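Local coordinates for protein alcohol dehydrogenase, zinc-containing (Streptococcus pneumoniae serotype 2, PDB 5YLN) that probably oxidises alcohols to aldehydes or ketones with NAD+ as a zinc-dependent dehydrogenase, and binds zinc at two sites, at residues V169-G181 and Y194-R208. Residues are numbered along the deposited sequence; the frame is centred on the assembly and turned at random.
Sequences VEPGCSVAIIGSG and YSPAKLIMVDLDDNR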
ATOM      1  N   VAL A 169       6.393  10.869  -2.180  1.00 31.31           N
ATOM      2  CA  VAL A 169       7.487  11.809  -1.934  1.00 29.31           C
ATOM      3  C   VAL A 169       6.944  13.229  -1.772  1.00 32.00           C
ATOM      4  O   VAL A 169       6.143  13.699  -2.585  1.00 33.34           O
ATOM      5  CB  VAL A 169       8.500  11.807  -3.090  1.00 34.11           C
ATOM      6  CG1 VAL A 169       9.633  12.799  -2.782  1.00 24.41           C
ATOM      7  CG2 VAL A 169       9.030  10.424  -3.374  1.00 30.01           C
ATOM      8  N   GLU A 170       7.456  13.940  -0.769  1.00 31.02           N
ATOM      9  CA  GLU A 170       7.017  15.278  -0.397  1.00 32.76           C
ATOM     10  C   GLU A 170       8.219  16.065   0.103  1.00 28.59           C
ATOM     11  O   GLU A 170       9.210  15.475   0.545  1.00 32.13           O
ATOM     12  CB  GLU A 170       5.942  15.217   0.701  1.00 35.26           C
ATOM     13  CG  GLU A 170       6.514  14.684   2.002  1.00 49.19           C
ATOM     14  CD  GLU A 170       5.516  14.683   3.146  1.00 66.21           C
ATOM     15  OE1 GLU A 170       4.367  15.130   2.938  1.00 64.89           O
ATOM     16  OE2 GLU A 170       5.888  14.230   4.256  1.00 74.52           O
ATOM     17  N   PRO A 171       8.152  17.401   0.084  1.00 33.01           N
ATOM     18  CA  PRO A 171       9.312  18.193   0.510  1.00 26.67           C
ATOM     19  C   PRO A 171       9.726  17.872   1.932  1.00 26.63           C
ATOM     20  O   PRO A 171       8.899  17.692   2.829  1.00 30.30           O
ATOM     21  CB  PRO A 171       8.831  19.643   0.371  1.00 33.78           C
ATOM     22  CG  PRO A 171       7.754  19.569  -0.644  1.00 34.71           C
ATOM     23  CD  PRO A 171       7.053  18.260  -0.391  1.00 23.91           C
ATOM     24  N   GLY A 172      11.031  17.782   2.126  1.00 25.35           N
ATOM     25  CA  GLY A 172      11.576  17.495   3.432  1.00 28.90           C
ATOM     26  C   GLY A 172      11.498  16.053   3.891  1.00 34.81           C
ATOM     27  O   GLY A 172      11.961  15.761   4.998  1.00 40.13           O
ATOM     28  N   CYS A 173      10.940  15.131   3.098  1.00 32.08           N
ATOM     29  CA  CYS A 173      10.954  13.735   3.538  1.00 31.89           C
ATOM     30  C   CYS A 173      12.296  13.061   3.229  1.00 32.89           C
ATOM     31  O   CYS A 173      13.222  13.654   2.667  1.00 33.11           O
ATOM     32  CB  CYS A 173       9.820  12.946   2.888  1.00 40.63           C
ATOM     33  SG  CYS A 173      10.194  12.429   1.199  1.00 42.56           S
ATOM     34  N   SER A 174      12.392  11.787   3.605  1.00 27.38           N
ATOM     35  CA  SER A 174      13.592  10.987   3.441  1.00 30.02           C
ATOM     36  C   SER A 174      13.276   9.848   2.480  1.00 33.18           C
ATOM     37  O   SER A 174      12.370   9.042   2.731  1.00 35.17           O
ATOM     38  CB  SER A 174      14.079  10.461   4.796  1.00 31.72           C
ATOM     39  OG  SER A 174      13.074   9.658   5.396  1.00 44.77           O
ATOM     40  N   VAL A 175      14.006   9.797   1.382  1.00 38.48           N
ATOM     41  CA  VAL A 175      13.817   8.782   0.357  1.00 35.32           C
ATOM     42  C   VAL A 175      15.082   7.949   0.275  1.00 35.66           C
ATOM     43  O   VAL A 175      16.195   8.483   0.343  1.00 32.14           O
ATOM     44  CB  VAL A 175      13.497   9.407  -1.013  1.00 37.22           C
ATOM     45  CG1 VAL A 175      13.214   8.302  -2.054  1.00 26.00           C
ATOM     46  CG2 VAL A 175      12.344  10.418  -0.888  1.00 25.63           C
ATOM     47  N   ALA A 176      14.906   6.644   0.143  1.00 27.14           N
ATOM     48  CA  ALA A 176      15.974   5.761  -0.291  1.00 31.62           C
ATOM     49  C   ALA A 176      15.545   5.096  -1.588  1.00 32.29           C
ATOM     50  O   ALA A 176      14.386   4.703  -1.742  1.00 31.42           O
ATOM     51  CB  ALA A 176      16.301   4.698   0.763  1.00 29.79           C
ATOM     52  N   ILE A 177      16.478   4.986  -2.526  1.00 36.19           N
ATOM     53  CA  ILE A 177      16.243   4.283  -3.779  1.00 30.98           C
ATOM     54  C   ILE A 177      17.159   3.063  -3.804  1.00 30.86           C
ATOM     55  O   ILE A 177      18.375   3.185  -3.592  1.00 31.59           O
ATOM     56  CB  ILE A 177      16.458   5.212  -4.985  1.00 34.32           C
ATOM     57  CG1 ILE A 177      15.462   6.368  -4.879  1.00 30.01           C
ATOM     58  CG2 ILE A 177      16.223   4.472  -6.297  1.00 28.94           C
ATOM     59  CD1 ILE A 177      15.734   7.518  -5.841  1.00 30.64           C
ATOM     60  N   ILE A 178      16.561   1.888  -3.979  1.00 28.07           N
ATOM     61  CA  ILE A 178      17.285   0.626  -3.953  1.00 28.64           C
ATOM     62  C   ILE A 178      17.472   0.188  -5.396  1.00 31.67           C
ATOM     63  O   ILE A 178      16.538  -0.310  -6.040  1.00 34.32           O
ATOM     64  CB  ILE A 178      16.554  -0.447  -3.139  1.00 40.94           C
ATOM     65  CG1 ILE A 178      16.056   0.158  -1.826  1.00 39.16           C
ATOM     66  CG2 ILE A 178      17.497  -1.617  -2.864  1.00 36.38           C
ATOM     67  CD1 ILE A 178      17.151   0.732  -0.976  1.00 38.02           C
ATOM     68  N   GLY A 179      18.679   0.360  -5.896  1.00 30.84           N
ATOM     69  CA  GLY A 179      18.982  -0.056  -7.241  1.00 33.36           C
ATOM     70  C   GLY A 179      19.284   1.164  -8.066  1.00 32.24           C
ATOM     71  O   GLY A 179      18.399   1.983  -8.322  1.00 33.10           O
ATOM     72  N   SER A 180      20.543   1.299  -8.463  1.00 36.96           N
ATOM     73  CA  SER A 180      21.037   2.482  -9.147  1.00 42.39           C
ATOM     74  C   SER A 180      21.198   2.252 -10.647  1.00 43.70           C
ATOM     75  O   SER A 180      21.970   2.965 -11.285  1.00 39.52           O
ATOM     76  CB  SER A 180      22.365   2.914  -8.519  1.00 42.75           C
ATOM     77  OG  SER A 180      22.636   4.279  -8.768  1.00 44.52           O
ATOM     78  N   GLY A 181      20.495   1.264 -11.215  1.00 40.99           N
ATOM     79  CA  GLY A 181      20.425   1.099 -12.651  1.00 39.93           C
ATOM     80  C   GLY A 181      19.532   2.159 -13.271  1.00 43.10           C
ATOM     81  O   GLY A 181      19.184   3.151 -12.626  1.00 38.95           O
ATOM     82  N   TYR A 194      10.072  17.070  -5.987  1.00 40.36           N
ATOM     83  CA  TYR A 194       9.425  17.273  -4.696  1.00 33.30           C
ATOM     84  C   TYR A 194      10.391  17.621  -3.570  1.00 31.88           C
ATOM     85  O   TYR A 194       9.993  17.578  -2.405  1.00 37.71           O
ATOM     86  CB  TYR A 194       8.606  16.034  -4.316  1.00 32.81           C
ATOM     87  CG  TYR A 194       7.387  15.879  -5.188  1.00 41.73           C
ATOM     88  CD1 TYR A 194       6.258  16.636  -4.952  1.00 40.19           C
ATOM     89  CD2 TYR A 194       7.378  15.014  -6.270  1.00 40.25           C
ATOM     90  CE1 TYR A 194       5.152  16.518  -5.743  1.00 42.69           C
ATOM     91  CE2 TYR A 194       6.267  14.899  -7.076  1.00 34.75           C
ATOM     92  CZ  TYR A 194       5.155  15.649  -6.803  1.00 40.18           C
ATOM     93  OH  TYR A 194       4.033  15.539  -7.592  1.00 49.53           O
ATOM     94  N   SER A 195      11.637  17.949  -3.881  1.00 37.84           N
ATOM     95  CA  SER A 195      12.606  18.431  -2.900  1.00 44.21           C
ATOM     96  C   SER A 195      12.647  17.634  -1.590  1.00 39.21           C
ATOM     97  O   SER A 195      12.558  18.221  -0.506  1.00 38.13           O
ATOM     98  CB  SER A 195      12.366  19.905  -2.611  1.00 46.60           C
ATOM     99  OG  SER A 195      12.373  20.645  -3.830  1.00 53.44           O
ATOM    100  N   PRO A 196      12.809  16.314  -1.640  1.00 41.17           N
ATOM    101  CA  PRO A 196      13.003  15.574  -0.396  1.00 31.78           C
ATOM    102  C   PRO A 196      14.283  16.029   0.294  1.00 35.78           C
ATOM    103  O   PRO A 196      15.248  16.445  -0.353  1.00 32.46           O
ATOM    104  CB  PRO A 196      13.108  14.111  -0.866  1.00 36.97           C
ATOM    105  CG  PRO A 196      13.657  14.207  -2.237  1.00 34.04           C
ATOM    106  CD  PRO A 196      13.045  15.466  -2.823  1.00 36.24           C
ATOM    107  N   ALA A 197      14.282  15.957   1.633  1.00 33.23           N
ATOM    108  CA  ALA A 197      15.483  16.320   2.397  1.00 35.39           C
ATOM    109  C   ALA A 197      16.653  15.386   2.092  1.00 39.61           C
ATOM    110  O   ALA A 197      17.802  15.826   1.986  1.00 40.03           O
ATOM    111  CB  ALA A 197      15.171  16.303   3.888  1.00 34.60           C
ATOM    112  N   LYS A 198      16.375  14.093   1.954  1.00 40.67           N
ATOM    113  CA  LYS A 198      17.397  13.070   1.773  1.00 38.36           C
ATOM    114  C   LYS A 198      16.998  12.156   0.630  1.00 35.08           C
ATOM    115  O   LYS A 198      15.867  11.655   0.577  1.00 31.57           O
ATOM    116  CB  LYS A 198      17.605  12.250   3.052  1.00 35.85           C
ATOM    117  CG  LYS A 198      18.309  13.019   4.147  1.00 40.62           C
ATOM    118  CD  LYS A 198      18.702  12.128   5.302  1.00 55.44           C
ATOM    119  CE  LYS A 198      19.635  12.873   6.239  1.00 62.54           C
ATOM    120  NZ  LYS A 198      18.989  14.053   6.868  1.00 57.31           N
ATOM    121  N   LEU A 199      17.929  11.968  -0.289  1.00 31.50           N
ATOM    122  CA  LEU A 199      17.808  11.055  -1.414  1.00 33.56           C
ATOM    123  C   LEU A 199      19.001  10.123  -1.305  1.00 39.58           C
ATOM    124  O   LEU A 199      20.110  10.466  -1.735  1.00 36.10           O
ATOM    125  CB  LEU A 199      17.810  11.791  -2.741  1.00 38.34           C
ATOM    126  CG  LEU A 199      16.471  12.221  -3.297  1.00 39.04           C
ATOM    127  CD1 LEU A 199      16.704  13.153  -4.479  1.00 37.18           C
ATOM    128  CD2 LEU A 199      15.711  11.007  -3.721  1.00 28.40           C
ATOM    129  N   ILE A 200      18.767   8.958  -0.725  1.00 28.09           N
ATOM    130  CA  ILE A 200      19.818   8.008  -0.408  1.00 31.33           C
ATOM    131  C   ILE A 200      19.818   6.930  -1.491  1.00 39.31           C
ATOM    132  O   ILE A 200      18.848   6.177  -1.631  1.00 36.34           O
ATOM    133  CB  ILE A 200      19.599   7.419   0.989  1.00 35.62           C
ATOM    134  CG1 ILE A 200      19.397   8.565   1.989  1.00 38.49           C
ATOM    135  CG2 ILE A 200      20.759   6.502   1.362  1.00 32.92           C
ATOM    136  CD1 ILE A 200      18.727   8.170   3.299  1.00 37.54           C
ATOM    137  N   MET A 201      20.877   6.869  -2.295  1.00 29.02           N
ATOM    138  CA  MET A 201      20.991   5.800  -3.279  1.00 32.84           C
ATOM    139  C   MET A 201      21.699   4.618  -2.639  1.00 29.72           C
ATOM    140  O   MET A 201      22.755   4.781  -2.017  1.00 34.37           O
ATOM    141  CB  MET A 201      21.744   6.252  -4.533  1.00 39.01           C
ATOM    142  CG  MET A 201      21.646   5.250  -5.710  1.00 48.89           C
ATOM    143  SD  MET A 201      20.055   5.289  -6.598  1.00 56.06           S
ATOM    144  CE  MET A 201      19.668   6.979  -6.344  1.00 29.12           C
ATOM    145  N   VAL A 202      21.107   3.435  -2.785  1.00 41.64           N
ATOM    146  CA  VAL A 202      21.650   2.188  -2.250  1.00 34.21           C
ATOM    147  C   VAL A 202      21.904   1.248  -3.418  1.00 32.59           C
ATOM    148  O   VAL A 202      21.011   1.041  -4.251  1.00 30.30           O
ATOM    149  CB  VAL A 202      20.692   1.551  -1.224  1.00 36.81           C
ATOM    150  CG1 VAL A 202      21.297   0.261  -0.626  1.00 32.97           C
ATOM    151  CG2 VAL A 202      20.385   2.545  -0.137  1.00 32.44           C
ATOM    152  N   ASP A 203      23.123   0.702  -3.485  1.00 34.03           N
ATOM    153  CA  ASP A 203      23.538  -0.217  -4.541  1.00 39.23           C
ATOM    154  C   ASP A 203      24.826  -0.920  -4.098  1.00 42.12           C
ATOM    155  O   ASP A 203      25.456  -0.543  -3.107  1.00 45.25           O
ATOM    156  CB  ASP A 203      23.707   0.537  -5.869  1.00 43.41           C
ATOM    157  CG  ASP A 203      23.674  -0.379  -7.081  1.00 47.75           C
ATOM    158  OD1 ASP A 203      24.551  -1.261  -7.179  1.00 59.44           O
ATOM    159  OD2 ASP A 203      22.775  -0.224  -7.934  1.00 49.01           O
ATOM    160  N   LEU A 204      25.204  -1.966  -4.840  1.00 46.98           N
ATOM    161  CA  LEU A 204      26.471  -2.670  -4.627  1.00 48.26           C
ATOM    162  C   LEU A 204      27.626  -2.024  -5.384  1.00 47.30           C
ATOM    163  O   LEU A 204      28.748  -1.973  -4.875  1.00 49.29           O
ATOM    164  CB  LEU A 204      26.349  -4.136  -5.056  1.00 52.14           C
ATOM    165  CG  LEU A 204      25.120  -4.920  -4.576  1.00 64.20           C
ATOM    166  CD1 LEU A 204      24.904  -6.174  -5.421  1.00 65.46           C
ATOM    167  CD2 LEU A 204      25.236  -5.289  -3.100  1.00 66.35           C
ATOM    168  N   ASP A 205      27.351  -1.512  -6.582  1.00 50.70           N
ATOM    169  CA  ASP A 205      28.354  -0.969  -7.495  1.00 49.12           C
ATOM    170  C   ASP A 205      28.661   0.488  -7.152  1.00 47.57           C
ATOM    171  O   ASP A 205      27.772   1.351  -7.211  1.00 40.42           O
ATOM    172  CB  ASP A 205      27.822  -1.092  -8.922  1.00 53.13           C
ATOM    173  CG  ASP A 205      28.754  -0.519  -9.973  1.00 56.87           C
ATOM    174  OD1 ASP A 205      29.638   0.298  -9.652  1.00 61.84           O
ATOM    175  OD2 ASP A 205      28.575  -0.890 -11.153  1.00 65.98           O
ATOM    176  N   ASP A 206      29.931   0.773  -6.848  1.00 47.58           N
ATOM    177  CA  ASP A 206      30.299   2.142  -6.503  1.00 54.35           C
ATOM    178  C   ASP A 206      30.268   3.076  -7.712  1.00 49.20           C
ATOM    179  O   ASP A 206      30.040   4.282  -7.548  1.00 46.49           O
ATOM    180  CB  ASP A 206      31.676   2.186  -5.853  1.00 62.95           C
ATOM    181  CG  ASP A 206      32.032   3.575  -5.375  1.00 68.97           C
ATOM    182  OD1 ASP A 206      31.339   4.072  -4.456  1.00 66.60           O
ATOM    183  OD2 ASP A 206      32.983   4.172  -5.928  1.00 66.65           O
ATOM    184  N   ASN A 207      30.491   2.549  -8.920  1.00 45.21           N
ATOM    185  CA  ASN A 207      30.399   3.386 -10.115  1.00 45.41           C
ATOM    186  C   ASN A 207      28.987   3.924 -10.291  1.00 45.56           C
ATOM    187  O   ASN A 207      28.788   5.111 -10.574  1.00 33.54           O
ATOM    188  CB  ASN A 207      30.832   2.598 -11.353  1.00 45.87           C
ATOM    189  CG  ASN A 207      32.339   2.341 -11.393  1.00 57.56           C
ATOM    190  OD1 ASN A 207      33.101   2.973 -10.660  1.00 61.39           O
ATOM    191  ND2 ASN A 207      32.774   1.424 -12.263  1.00 57.36           N
ATOM    192  N   ARG A 208      27.990   3.058 -10.124  1.00 45.97           N
ATOM    193  CA  ARG A 208      26.606   3.504 -10.236  1.00 36.44           C
ATOM    194  C   ARG A 208      26.235   4.474  -9.110  1.00 37.32           C
ATOM    195  O   ARG A 208      25.522   5.464  -9.346  1.00 34.59           O
ATOM    196  CB  ARG A 208      25.677   2.285 -10.266  1.00 32.06           C
ATOM    197  CG  ARG A 208      25.910   1.358 -11.491  1.00 31.67           C
ATOM    198  CD  ARG A 208      24.690   0.482 -11.793  1.00 36.98           C
ATOM    199  NE  ARG A 208      24.464  -0.497 -10.726  1.00 45.22           N
ATOM    200  CZ  ARG A 208      25.058  -1.695 -10.664  1.00 55.50           C
ATOM    201  NH1 ARG A 208      25.916  -2.072 -11.615  1.00 57.62           N
ATOM    202  NH2 ARG A 208      24.797  -2.524  -9.647  1.00 44.51           N
TER
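A Rossmann-type beta-alpha-beta unit is recognisable where strand 174-178 runs parallel to strand 198-203, helix 182-191 making the crossover between them. In the backbone hydrogen bonds each strand donates and accepts in turn, from Val-175 N to Lys-198 O (2.8 Å) through to Gly-179 N and Val-202 O (2.9 Å). On the sheet face carrying Val-175 and Ile-177, Val-175 lies beside Leu-199, its CB 3.8 Å from Leu-199 CD2. Bends at chi2 (77°) and chi3 fold the Met-201 chain back, setting its CE 3.9 Å from Ile-177 CB while its CG and SD meet Ser-180. The other face pairs Ile-178 CD1 with Val-202 CB at 3.6 Å, and Phe-257 of helix 252-261 packs on both residues. Past the strands, Gly-179 and Gly-181 fit the glycine-rich turn that receives the dinucleotide in relatives, consistent with an NAD+ site; no dinucleotide is bound in this apo form. Asp-203, an acidic residue ending the second strand as in many NAD+-dependent Rossmann domains, ties that turn down: OD2 accepts a hydrogen bond from Ser-180 N on its anti lone pair, at 2.8 Å. The same oxygen takes a second hydrogen bond, part of a salt bridge, from Arg-208 NE, 3.3 Å away and above the carboxylate plane, with Asp-203 OD2 lying in the guanidinium plane.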